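Acetyltransferase (Agrobacterium tumefaciens, PDB 2DXQ) is a putative GNAT-family acetyltransferase that probably transfers an acetyl group from acetyl-CoA to an acceptor that remains unidentified. Local coordinates at residues G14-L19 against Q36-V41; A56-K61 against R96-T101. All blocks are in the same frame, centred on the assembly; numbering follows the deposited sequence.

Contact 1. Residues G14-L19 against Q36-V41; sequences GDLPGL and QEAGAV
L16 meets A38 and G39 where the first two helices of the GNAT fold come together, helix 16-26 near its start and helix 35-47 in its early turns. The contact is small, burying 101 Å² over both sides, and L16 is the sole contributor from its own segment. The backbones come nearest at L16 and G39, whose CA atoms are 7.8 Å apart, and L16 spans the gap with its side chain.

On the tight side, L16 carries CG anti to its own N (chi1 -173°), and chi2 of 50° then turns both methyl groups onto the second helix. CD1 and CD2 straddle the A38 methyl: each branch lies 4.1 Å from A38 CB. CD2 goes further, reaching the backbone itself at 3.9 Å from A38 C. This surface is irregular. The helix is kinked here, since N of A40 and N of V41 make no bond to the preceding turn, and G39 N bonds only weakly to Q36 O, at 3.3 Å. T35 and F42 flank the same leucine, while L74 of the second subunit packs on both L16 and A38; the apolar patch therefore continues into the dimer interface.

The loose side is polar and more open. Q36 and E37 lie exposed, with E37 OE1 accepting a bond from T34 N at the beginning of its helix. D15 turns to another part of the fold: its OD2 forms a salt bridge with R9 and accepts a bond from G12 N, while its carbonyl O takes L19 N at 3.0 Å. No hydrogen bond joins the two segments. The contact rests on apolar packing, which extends to L16 CD2 lying 3.9 Å from G39 CA.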
ATOM      1  N   GLY A  14     -12.370  -4.699  21.044  1.00 26.10           N
ATOM      2  CA  GLY A  14     -13.438  -5.698  21.013  1.00 24.68           C
ATOM      3  C   GLY A  14     -13.909  -6.160  19.645  1.00 23.78           C
ATOM      4  O   GLY A  14     -14.749  -7.058  19.544  1.00 24.03           O
ATOM      5  N   ASP A  15     -13.370  -5.565  18.585  1.00 22.58           N
ATOM      6  CA  ASP A  15     -13.849  -5.848  17.230  1.00 21.05           C
ATOM      7  C   ASP A  15     -13.197  -7.055  16.578  1.00 19.67           C
ATOM      8  O   ASP A  15     -13.597  -7.474  15.499  1.00 18.73           O
ATOM      9  CB  ASP A  15     -13.678  -4.614  16.343  1.00 21.76           C
ATOM     10  CG  ASP A  15     -14.630  -3.499  16.727  1.00 22.49           C
ATOM     11  OD1 ASP A  15     -15.807  -3.805  17.010  1.00 23.75           O
ATOM     12  OD2 ASP A  15     -14.207  -2.335  16.770  1.00 24.37           O
ATOM     13  N   LEU A  16     -12.190  -7.621  17.234  1.00 18.80           N
ATOM     14  CA  LEU A  16     -11.413  -8.677  16.607  1.00 17.87           C
ATOM     15  C   LEU A  16     -12.218  -9.902  16.171  1.00 17.65           C
ATOM     16  O   LEU A  16     -12.055 -10.342  15.024  1.00 17.40           O
ATOM     17  CB  LEU A  16     -10.175  -9.038  17.464  1.00 17.90           C
ATOM     18  CG  LEU A  16      -9.178 -10.019  16.841  1.00 17.15           C
ATOM     19  CD1 LEU A  16      -8.767  -9.603  15.418  1.00 15.03           C
ATOM     20  CD2 LEU A  16      -7.943 -10.146  17.767  1.00 17.68           C
ATOM     21  N   PRO A  17     -13.082 -10.479  17.057  1.00 17.63           N
ATOM     22  CA  PRO A  17     -13.888 -11.621  16.600  1.00 17.54           C
ATOM     23  C   PRO A  17     -14.694 -11.328  15.326  1.00 16.91           C
ATOM     24  O   PRO A  17     -14.690 -12.134  14.385  1.00 16.46           O
ATOM     25  CB  PRO A  17     -14.823 -11.890  17.797  1.00 17.98           C
ATOM     26  CG  PRO A  17     -14.058 -11.420  18.966  1.00 17.72           C
ATOM     27  CD  PRO A  17     -13.335 -10.178  18.483  1.00 17.92           C
ATOM     28  N   GLY A  18     -15.358 -10.170  15.295  1.00 16.71           N
ATOM     29  CA  GLY A  18     -16.173  -9.766  14.142  1.00 16.42           C
ATOM     30  C   GLY A  18     -15.376  -9.562  12.865  1.00 16.47           C
ATOM     31  O   GLY A  18     -15.807  -9.966  11.785  1.00 16.80           O
ATOM     32  N   LEU A  19     -14.197  -8.958  12.996  1.00 15.90           N
ATOM     33  CA  LEU A  19     -13.275  -8.778  11.871  1.00 15.99           C
ATOM     34  C   LEU A  19     -12.786 -10.108  11.336  1.00 15.44           C
ATOM     35  O   LEU A  19     -12.719 -10.315  10.128  1.00 15.34           O
ATOM     36  CB  LEU A  19     -12.072  -7.949  12.304  1.00 15.77           C
ATOM     37  CG  LEU A  19     -12.286  -6.444  12.335  1.00 18.01           C
ATOM     38  CD1 LEU A  19     -11.075  -5.781  12.997  1.00 19.10           C
ATOM     39  CD2 LEU A  19     -12.515  -5.925  10.918  1.00 18.87           C
ATOM     40  N   GLN A  36      -7.330 -15.241  20.025  1.00 13.68           N
ATOM     41  CA  GLN A  36      -6.043 -15.339  20.718  1.00 13.30           C
ATOM     42  C   GLN A  36      -4.863 -15.343  19.741  1.00 13.36           C
ATOM     43  O   GLN A  36      -3.895 -14.605  19.947  1.00 14.06           O
ATOM     44  CB  GLN A  36      -5.992 -16.584  21.622  1.00 13.17           C
ATOM     45  CG  GLN A  36      -6.871 -16.468  22.868  1.00 12.66           C
ATOM     46  CD  GLN A  36      -8.353 -16.550  22.545  1.00 14.84           C
ATOM     47  OE1 GLN A  36      -8.749 -17.245  21.614  1.00 14.26           O
ATOM     48  NE2 GLN A  36      -9.181 -15.829  23.320  1.00 14.04           N
ATOM     49  N   GLU A  37      -4.959 -16.163  18.698  1.00 13.77           N
ATOM     50  CA  GLU A  37      -3.912 -16.257  17.655  1.00 14.37           C
ATOM     51  C   GLU A  37      -3.711 -14.932  16.935  1.00 15.14           C
ATOM     52  O   GLU A  37      -2.594 -14.603  16.509  1.00 15.48           O
ATOM     53  CB  GLU A  37      -4.270 -17.330  16.624  1.00 14.65           C
ATOM     54  CG  GLU A  37      -4.065 -18.763  17.140  1.00 13.67           C
ATOM     55  CD  GLU A  37      -4.640 -19.821  16.229  1.00 15.73           C
ATOM     56  OE1 GLU A  37      -5.595 -19.526  15.463  1.00 15.03           O
ATOM     57  OE2 GLU A  37      -4.161 -20.979  16.300  1.00 16.22           O
ATOM     58  N   ALA A  38      -4.798 -14.171  16.799  1.00 14.47           N
ATOM     59  CA  ALA A  38      -4.775 -12.942  16.025  1.00 14.16           C
ATOM     60  C   ALA A  38      -4.446 -11.704  16.847  1.00 14.42           C
ATOM     61  O   ALA A  38      -4.240 -10.635  16.288  1.00 14.48           O
ATOM     62  CB  ALA A  38      -6.127 -12.764  15.259  1.00 14.11           C
ATOM     63  N   GLY A  39      -4.366 -11.849  18.171  1.00 14.20           N
ATOM     64  CA  GLY A  39      -4.279 -10.697  19.077  1.00 14.39           C
ATOM     65  C   GLY A  39      -3.045  -9.823  18.905  1.00 15.22           C
ATOM     66  O   GLY A  39      -3.140  -8.587  18.916  1.00 15.17           O
ATOM     67  N   ALA A  40      -1.891 -10.469  18.746  1.00 15.43           N
ATOM     68  CA  ALA A  40      -0.616  -9.765  18.633  1.00 15.37           C
ATOM     69  C   ALA A  40      -0.564  -8.902  17.360  1.00 15.01           C
ATOM     70  O   ALA A  40      -0.203  -7.724  17.419  1.00 14.97           O
ATOM     71  CB  ALA A  40       0.528 -10.770  18.657  1.00 16.30           C
ATOM     72  N   VAL A  41      -0.922  -9.490  16.221  1.00 14.49           N
ATOM     73  CA  VAL A  41      -0.965  -8.722  14.965  1.00 14.15           C
ATOM     74  C   VAL A  41      -2.038  -7.630  15.007  1.00 14.20           C
ATOM     75  O   VAL A  41      -1.789  -6.498  14.577  1.00 13.64           O
ATOM     76  CB  VAL A  41      -1.114  -9.632  13.715  1.00 13.82           C
ATOM     77  CG1 VAL A  41      -1.303  -8.782  12.469  1.00 16.24           C
ATOM     78  CG2 VAL A  41       0.134 -10.464  13.546  1.00 14.42           C
TER

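Contact 2. Residues A56-K61 against R96-T101; sequences ATENGK and RGYGRT. With PO4 (phosphate ion), chain C; PO4 (phosphate ion), chain F.
Y98 and E58 cross at about a right angle where strand 51-58 runs beneath the start of helix 98-112, at the glycine-rich loop that binds the acetyl-CoA pyrophosphate in GNAT enzymes. G97 and G99 belong to that motif, and G97 is the N-cap residue.

With CG of Y98 anti to its carbonyl carbon (chi1 -68°), the ring reaches over the strand toward E58, whose extended chain rises to meet it. The E58 carboxylate is tilted 57° from the ring plane, yet OE1 stays near that plane, at the ring edge. There Y98 OH donates a 2.7 Å hydrogen bond to the anti lone pair of E58 OE1. The aliphatic part of the glutamate also touches the hydroxyl, CG lying 3.2 Å from Y98 OH. R93 NE forms a salt bridge with OE1, so two donors grip this one oxygen. Nearer the helix, A56 CB approaches the ring obliquely, 4.1 Å from Y98 CD1, and V63 and A64 on the next strand add apolar contacts.

The backbone N-H groups of the loop meanwhile bind an anion. The chain C phosphate, probably from the crystallisation liquor, accepts bonds from G97 N to its O1 and G99 N to its O4, both 3.0 Å, as expected if it occupies the pyrophosphate position. R100 N donates to O3 of the chain C phosphate at 2.9 Å, with a fairly straight N-H...O angle of 160°. Above one face of the R100 guanidinium, offset toward its rim, lies the same chain C phosphate O3, 3.8 Å from R100 NH2.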
ATOM      1  N   ALA A  56     -18.418  -1.055   8.961  1.00 13.94           N
ATOM      2  CA  ALA A  56     -19.823  -0.674   9.014  1.00 14.08           C
ATOM      3  C   ALA A  56     -20.477  -1.707   9.902  1.00 14.40           C
ATOM      4  O   ALA A  56     -20.148  -2.903   9.825  1.00 13.70           O
ATOM      5  CB  ALA A  56     -20.459  -0.701   7.609  1.00 14.07           C
ATOM      6  N   THR A  57     -21.363  -1.254  10.780  1.00 13.99           N
ATOM      7  CA  THR A  57     -21.991  -2.176  11.715  1.00 15.12           C
ATOM      8  C   THR A  57     -23.493  -2.110  11.543  1.00 14.98           C
ATOM      9  O   THR A  57     -24.031  -1.066  11.184  1.00 15.33           O
ATOM     10  CB  THR A  57     -21.647  -1.879  13.205  1.00 15.05           C
ATOM     11  OG1 THR A  57     -22.092  -0.560  13.530  1.00 17.60           O
ATOM     12  CG2 THR A  57     -20.139  -1.998  13.480  1.00 17.01           C
ATOM     13  N   GLU A  58     -24.141  -3.248  11.768  1.00 15.73           N
ATOM     14  CA  GLU A  58     -25.592  -3.347  11.738  1.00 15.67           C
ATOM     15  C   GLU A  58     -26.014  -4.018  13.051  1.00 16.36           C
ATOM     16  O   GLU A  58     -25.594  -5.153  13.321  1.00 16.68           O
ATOM     17  CB  GLU A  58     -25.983  -4.196  10.525  1.00 15.55           C
ATOM     18  CG  GLU A  58     -27.490  -4.308  10.220  1.00 15.70           C
ATOM     19  CD  GLU A  58     -27.781  -5.480   9.321  1.00 18.15           C
ATOM     20  OE1 GLU A  58     -27.792  -5.301   8.083  1.00 16.51           O
ATOM     21  OE2 GLU A  58     -27.981  -6.609   9.840  1.00 19.19           O
ATOM     22  N   ASN A  59     -26.809  -3.323  13.874  1.00 16.56           N
ATOM     23  CA  ASN A  59     -27.128  -3.809  15.234  1.00 17.52           C
ATOM     24  C   ASN A  59     -25.848  -4.175  15.994  1.00 18.44           C
ATOM     25  O   ASN A  59     -25.812  -5.176  16.723  1.00 18.95           O
ATOM     26  CB  ASN A  59     -28.050  -5.034  15.186  1.00 17.05           C
ATOM     27  CG  ASN A  59     -29.234  -4.840  14.277  1.00 16.85           C
ATOM     28  OD1 ASN A  59     -29.462  -5.626  13.351  1.00 17.84           O
ATOM     29  ND2 ASN A  59     -29.979  -3.784  14.518  1.00 13.58           N
ATOM     30  N   GLY A  60     -24.794  -3.386  15.778  1.00 19.28           N
ATOM     31  CA  GLY A  60     -23.499  -3.614  16.437  1.00 20.01           C
ATOM     32  C   GLY A  60     -22.576  -4.644  15.804  1.00 20.71           C
ATOM     33  O   GLY A  60     -21.407  -4.712  16.177  1.00 21.43           O
ATOM     34  N   LYS A  61     -23.083  -5.443  14.866  1.00 20.32           N
ATOM     35  CA  LYS A  61     -22.260  -6.452  14.186  1.00 20.67           C
ATOM     36  C   LYS A  61     -21.522  -5.849  12.990  1.00 19.74           C
ATOM     37  O   LYS A  61     -22.158  -5.223  12.129  1.00 19.28           O
ATOM     38  CB  LYS A  61     -23.103  -7.631  13.701  1.00 21.01           C
ATOM     39  CG  LYS A  61     -22.250  -8.784  13.166  1.00 24.93           C
ATOM     40  CD  LYS A  61     -23.073  -9.826  12.432  1.00 29.40           C
ATOM     41  CE  LYS A  61     -22.221 -11.051  12.158  1.00 33.11           C
ATOM     42  NZ  LYS A  61     -22.565 -11.653  10.838  1.00 35.73           N
ATOM     43  N   ARG A  96     -26.770  -3.781  -0.301  1.00 19.38           N
ATOM     44  CA  ARG A  96     -27.287  -2.904   0.756  1.00 18.53           C
ATOM     45  C   ARG A  96     -26.429  -1.661   0.951  1.00 17.50           C
ATOM     46  O   ARG A  96     -26.846  -0.710   1.629  1.00 17.21           O
ATOM     47  CB  ARG A  96     -27.468  -3.652   2.084  1.00 18.45           C
ATOM     48  CG  ARG A  96     -28.336  -4.897   1.984  1.00 20.85           C
ATOM     49  CD  ARG A  96     -29.776  -4.552   1.584  1.00 25.50           C
ATOM     50  NE  ARG A  96     -30.624  -5.747   1.609  1.00 29.80           N
ATOM     51  CZ  ARG A  96     -31.922  -5.765   1.313  1.00 31.21           C
ATOM     52  NH1 ARG A  96     -32.547  -4.646   0.953  1.00 31.65           N
ATOM     53  NH2 ARG A  96     -32.596  -6.908   1.372  1.00 32.31           N
ATOM     54  N   GLY A  97     -25.232  -1.656   0.364  1.00 15.68           N
ATOM     55  CA  GLY A  97     -24.424  -0.447   0.376  1.00 14.90           C
ATOM     56  C   GLY A  97     -23.337  -0.350   1.436  1.00 14.21           C
ATOM     57  O   GLY A  97     -22.579   0.614   1.434  1.00 13.02           O
ATOM     58  N   TYR A  98     -23.243  -1.349   2.319  1.00 13.44           N
ATOM     59  CA  TYR A  98     -22.294  -1.267   3.438  1.00 13.97           C
ATOM     60  C   TYR A  98     -20.849  -1.212   2.955  1.00 13.41           C
ATOM     61  O   TYR A  98     -20.039  -0.484   3.521  1.00 13.40           O
ATOM     62  CB  TYR A  98     -22.445  -2.467   4.372  1.00 13.60           C
ATOM     63  CG  TYR A  98     -23.748  -2.529   5.148  1.00 13.89           C
ATOM     64  CD1 TYR A  98     -24.144  -1.482   5.977  1.00 16.96           C
ATOM     65  CD2 TYR A  98     -24.550  -3.666   5.095  1.00 15.52           C
ATOM     66  CE1 TYR A  98     -25.335  -1.561   6.731  1.00 16.73           C
ATOM     67  CE2 TYR A  98     -25.752  -3.744   5.834  1.00 15.03           C
ATOM     68  CZ  TYR A  98     -26.125  -2.691   6.639  1.00 16.22           C
ATOM     69  OH  TYR A  98     -27.294  -2.790   7.383  1.00 17.00           O
ATOM     70  N   GLY A  99     -20.520  -2.012   1.939  1.00 13.71           N
ATOM     71  CA  GLY A  99     -19.182  -1.915   1.307  1.00 13.56           C
ATOM     72  C   GLY A  99     -18.882  -0.523   0.753  1.00 14.00           C
ATOM     73  O   GLY A  99     -17.800   0.036   0.990  1.00 13.79           O
ATOM     74  N   ARG A 100     -19.823   0.041   0.003  1.00 13.49           N
ATOM     75  CA  ARG A 100     -19.643   1.385  -0.541  1.00 13.86           C
ATOM     76  C   ARG A 100     -19.437   2.397   0.588  1.00 13.56           C
ATOM     77  O   ARG A 100     -18.573   3.269   0.490  1.00 14.07           O
ATOM     78  CB  ARG A 100     -20.805   1.778  -1.478  1.00 14.23           C
ATOM     79  CG  ARG A 100     -20.527   2.990  -2.420  1.00 15.45           C
ATOM     80  CD  ARG A 100     -21.246   2.807  -3.807  1.00 20.65           C
ATOM     81  NE  ARG A 100     -22.404   2.018  -3.542  1.00 28.24           N
ATOM     82  CZ  ARG A 100     -22.796   0.879  -4.083  1.00 23.52           C
ATOM     83  NH1 ARG A 100     -22.219   0.249  -5.124  1.00 20.31           N
ATOM     84  NH2 ARG A 100     -23.882   0.407  -3.547  1.00 24.12           N
ATOM     85  N   THR A 101     -20.204   2.261   1.676  1.00 12.95           N
ATOM     86  CA  THR A 101     -20.078   3.197   2.801  1.00 13.33           C
ATOM     87  C   THR A 101     -18.658   3.167   3.362  1.00 13.45           C
ATOM     88  O   THR A 101     -18.025   4.211   3.558  1.00 12.74           O
ATOM     89  CB  THR A 101     -21.072   2.893   3.929  1.00 13.50           C
ATOM     90  OG1 THR A 101     -22.412   2.939   3.408  1.00 14.57           O
ATOM     91  CG2 THR A 101     -20.925   3.927   5.062  1.00 14.94           C
TER
HETATM   92  P   PO4 C1285     -22.215  -3.165  -1.175  1.00 15.35           P
HETATM   93  O1  PO4 C1285     -23.670  -3.377  -1.492  1.00 18.22           O
HETATM   94  O2  PO4 C1285     -21.456  -3.699  -2.407  1.00 22.25           O
HETATM   95  O3  PO4 C1285     -21.921  -1.696  -1.042  1.00 17.45           O
HETATM   96  O4  PO4 C1285     -21.772  -3.956   0.008  1.00 18.16           O
HETATM   97  P   PO4 F7285     -26.226   1.502   4.517  1.00 51.11           P
HETATM   98  O1  PO4 F7285     -24.827   1.853   4.998  1.00 48.50           O
HETATM   99  O2  PO4 F7285     -27.233   2.518   5.031  1.00 49.84           O
HETATM  100  O3  PO4 F7285     -26.240   1.457   3.011  1.00 50.39           O
HETATM  101  O4  PO4 F7285     -26.653   0.145   5.016  1.00 51.68           O

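How the contacts relate
Contacts 1 and 2 follow in series along the chain, helix 35-47 leading into strand 51-58. Their centres are 19 Å apart and their nearest atoms about 6 Å, so they do not touch. Strand 51-58 relates them: L19, one turn after L16, packs on I53 and V55, whereas A56 and E58 on the same strand face helix 98-112. Helices 16-26 and 98-112 thus lie on opposite faces of the strand. Contact 2 holds the probable acetyl-CoA phosphate site; contact 1 is remote from it and borders the second subunit instead.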